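Local coordinates for protein importin-95 (Chaetomium thermophilum, PDB 4XRI) that probably carries cargo proteins into the nucleus as a flexible HEAT-repeat transport receptor of the importin-beta family, its cargo handling presumably governed by binding a small GTPase, at residues Glu262-Arg265 with Tyr266-Glu269. The protein carries 2 engineered substitutions. Residues are numbered along the deposited sequence; the frame is centred on the assembly and turned at random.
Sequences EHMR and YYME. With SO4 (sulfate ion), chain H.
At the start of helix 265-280, M268 N donates to M264 O at 2.8 Å and E269 N to R265 O at 3.2 Å, the second bond almost straight (178°). The general principle is that the first amides of a helix have no carbonyl ahead of them to bond, and an anion can serve as acceptor instead. Here a sulfate, probably from the crystallisation liquor, accepts a hydrogen bond from Y266 N through its O2 (3.1 Å), while R265 CB packs against the same oxygen. With CG anti to the backbone N (chi1 -176°), the R265 chain runs alongside E269, both pointing the same way. The salt bridge is long, 4.0 Å from R265 NE to E269 OE1, and the guanidinium and carboxylate planes are turned 66° apart; the closer touch is R265 CG on OE1 of E269. On the buried side, M264 CE meets Y267 CD2 at 4.1 Å, and H263 O lies in plane at the edge of the Y267 ring, 3.4 Å from its CD2. The Y267 hydroxyl is hydrogen-bonded to N228 OD1 on helix 224-238. M264 and M268 both pack on M257 and F324, joining the turn and the helix start to HEAT-repeat helices 243-260 and 324-340.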
ATOM      1  N   GLU A 262     -18.460  -7.493 -16.027  1.00 46.49           N
ATOM      2  CA  GLU A 262     -18.688  -7.736 -17.447  1.00 50.35           C
ATOM      3  C   GLU A 262     -20.047  -8.368 -17.744  1.00 44.26           C
ATOM      4  O   GLU A 262     -20.527  -8.309 -18.876  1.00 48.41           O
ATOM      5  CB  GLU A 262     -17.575  -8.625 -18.007  1.00 56.00           C
ATOM      6  CG  GLU A 262     -17.521 -10.018 -17.401  1.00 58.66           C
ATOM      7  CD  GLU A 262     -16.400 -10.860 -17.981  1.00 73.75           C
ATOM      8  OE1 GLU A 262     -15.782 -10.424 -18.975  1.00 74.49           O
ATOM      9  OE2 GLU A 262     -16.133 -11.956 -17.441  1.00 79.34           O
ATOM     10  N   HIS A 263     -20.668  -8.966 -16.731  1.00 42.47           N
ATOM     11  CA  HIS A 263     -21.956  -9.633 -16.918  1.00 49.28           C
ATOM     12  C   HIS A 263     -23.146  -8.803 -16.434  1.00 47.50           C
ATOM     13  O   HIS A 263     -24.278  -9.288 -16.419  1.00 47.18           O
ATOM     14  CB  HIS A 263     -21.974 -10.983 -16.191  1.00 49.91           C
ATOM     15  CG  HIS A 263     -20.958 -11.963 -16.690  1.00 61.66           C
ATOM     16  ND1 HIS A 263     -21.081 -12.619 -17.895  1.00 65.49           N
ATOM     17  CD2 HIS A 263     -19.813 -12.420 -16.128  1.00 66.06           C
ATOM     18  CE1 HIS A 263     -20.049 -13.428 -18.061  1.00 67.00           C
ATOM     19  NE2 HIS A 263     -19.265 -13.325 -17.004  1.00 68.17           N
ATOM     20  N   MET A 264     -22.904  -7.554 -16.054  1.00 50.22           N
ATOM     21  CA  MET A 264     -23.891  -6.807 -15.276  1.00 51.17           C
ATOM     22  C   MET A 264     -24.812  -5.870 -16.056  1.00 48.20           C
ATOM     23  O   MET A 264     -25.751  -5.317 -15.481  1.00 44.44           O
ATOM     24  CB  MET A 264     -23.174  -5.996 -14.197  1.00 45.61           C
ATOM     25  CG  MET A 264     -22.647  -6.831 -13.041  1.00 44.64           C
ATOM     26  SD  MET A 264     -23.959  -7.743 -12.201  1.00 47.55           S
ATOM     27  CE  MET A 264     -23.712  -9.392 -12.859  1.00 42.69           C
ATOM     28  N   ARG A 265     -24.550  -5.691 -17.348  1.00 49.34           N
ATOM     29  CA  ARG A 265     -25.301  -4.724 -18.152  1.00 49.93           C
ATOM     30  C   ARG A 265     -26.815  -4.915 -18.070  1.00 44.77           C
ATOM     31  O   ARG A 265     -27.544  -3.986 -17.724  1.00 43.01           O
ATOM     32  CB  ARG A 265     -24.867  -4.793 -19.615  1.00 51.00           C
ATOM     33  CG  ARG A 265     -25.532  -3.747 -20.497  1.00 64.10           C
ATOM     34  CD  ARG A 265     -24.879  -3.698 -21.863  1.00 75.77           C
ATOM     35  NE  ARG A 265     -24.610  -2.328 -22.287  1.00 89.66           N
ATOM     36  CZ  ARG A 265     -23.789  -2.004 -23.280  1.00 91.44           C
ATOM     37  NH1 ARG A 265     -23.155  -2.957 -23.948  1.00 96.08           N
ATOM     38  NH2 ARG A 265     -23.598  -0.731 -23.600  1.00 81.75           N
ATOM     39  N   TYR A 266     -27.275  -6.123 -18.383  1.00 44.98           N
ATOM     40  CA  TYR A 266     -28.702  -6.435 -18.365  1.00 47.90           C
ATOM     41  C   TYR A 266     -29.327  -6.168 -17.000  1.00 46.52           C
ATOM     42  O   TYR A 266     -30.367  -5.517 -16.900  1.00 46.23           O
ATOM     43  CB  TYR A 266     -28.931  -7.896 -18.764  1.00 43.88           C
ATOM     44  CG  TYR A 266     -30.341  -8.395 -18.518  1.00 50.18           C
ATOM     45  CD1 TYR A 266     -31.352  -8.168 -19.444  1.00 49.15           C
ATOM     46  CD2 TYR A 266     -30.656  -9.107 -17.366  1.00 47.51           C
ATOM     47  CE1 TYR A 266     -32.639  -8.629 -19.226  1.00 55.41           C
ATOM     48  CE2 TYR A 266     -31.941  -9.569 -17.138  1.00 56.41           C
ATOM     49  CZ  TYR A 266     -32.928  -9.327 -18.071  1.00 60.62           C
ATOM     50  OH  TYR A 266     -34.206  -9.787 -17.849  1.00 64.49           O
ATOM     51  N   TYR A 267     -28.680  -6.667 -15.953  1.00 45.53           N
ATOM     52  CA  TYR A 267     -29.207  -6.562 -14.596  1.00 41.21           C
ATOM     53  C   TYR A 267     -29.190  -5.129 -14.076  1.00 46.58           C
ATOM     54  O   TYR A 267     -30.099  -4.713 -13.357  1.00 42.51           O
ATOM     55  CB  TYR A 267     -28.415  -7.471 -13.660  1.00 48.79           C
ATOM     56  CG  TYR A 267     -28.393  -8.906 -14.131  1.00 56.98           C
ATOM     57  CD1 TYR A 267     -29.492  -9.734 -13.944  1.00 52.24           C
ATOM     58  CD2 TYR A 267     -27.280  -9.430 -14.777  1.00 61.15           C
ATOM     59  CE1 TYR A 267     -29.483 -11.043 -14.378  1.00 59.21           C
ATOM     60  CE2 TYR A 267     -27.260 -10.740 -15.213  1.00 63.78           C
ATOM     61  CZ  TYR A 267     -28.365 -11.543 -15.012  1.00 63.12           C
ATOM     62  OH  TYR A 267     -28.354 -12.848 -15.444  1.00 62.48           O
ATOM     63  N   MET A 268     -28.154  -4.383 -14.443  1.00 43.84           N
ATOM     64  CA  MET A 268     -28.047  -2.979 -14.062  1.00 41.36           C
ATOM     65  C   MET A 268     -29.247  -2.194 -14.579  1.00 47.93           C
ATOM     66  O   MET A 268     -29.932  -1.512 -13.816  1.00 44.77           O
ATOM     67  CB  MET A 268     -26.745  -2.368 -14.593  1.00 37.19           C
ATOM     68  CG  MET A 268     -26.632  -0.872 -14.362  1.00 42.31           C
ATOM     69  SD  MET A 268     -26.486  -0.435 -12.618  1.00 45.84           S
ATOM     70  CE  MET A 268     -24.785  -0.891 -12.287  1.00 42.41           C
ATOM     71  N   GLU A 269     -29.497  -2.309 -15.879  1.00 43.28           N
ATOM     72  CA  GLU A 269     -30.644  -1.666 -16.507  1.00 44.09           C
ATOM     73  C   GLU A 269     -31.961  -2.201 -15.954  1.00 51.65           C
ATOM     74  O   GLU A 269     -32.911  -1.444 -15.749  1.00 48.26           O
ATOM     75  CB  GLU A 269     -30.598  -1.861 -18.027  1.00 48.70           C
ATOM     76  CG  GLU A 269     -29.521  -1.045 -18.718  1.00 59.51           C
ATOM     77  CD  GLU A 269     -29.196  -1.557 -20.111  1.00 69.60           C
ATOM     78  OE1 GLU A 269     -28.035  -1.392 -20.543  1.00 74.80           O
ATOM     79  OE2 GLU A 269     -30.092  -2.125 -20.771  1.00 73.73           O
TER
HETATM   80  S   SO4 H 907     -26.188  -7.923 -21.844  0.78 69.38           S
HETATM   81  O1  SO4 H 907     -24.993  -8.005 -22.676  0.78 76.97           O
HETATM   82  O2  SO4 H 907     -25.795  -7.923 -20.441  0.78 59.79           O
HETATM   83  O3  SO4 H 907     -26.916  -6.696 -22.152  0.78 67.81           O
HETATM   84  O4  SO4 H 907     -27.041  -9.075 -22.106  0.78 72.60           O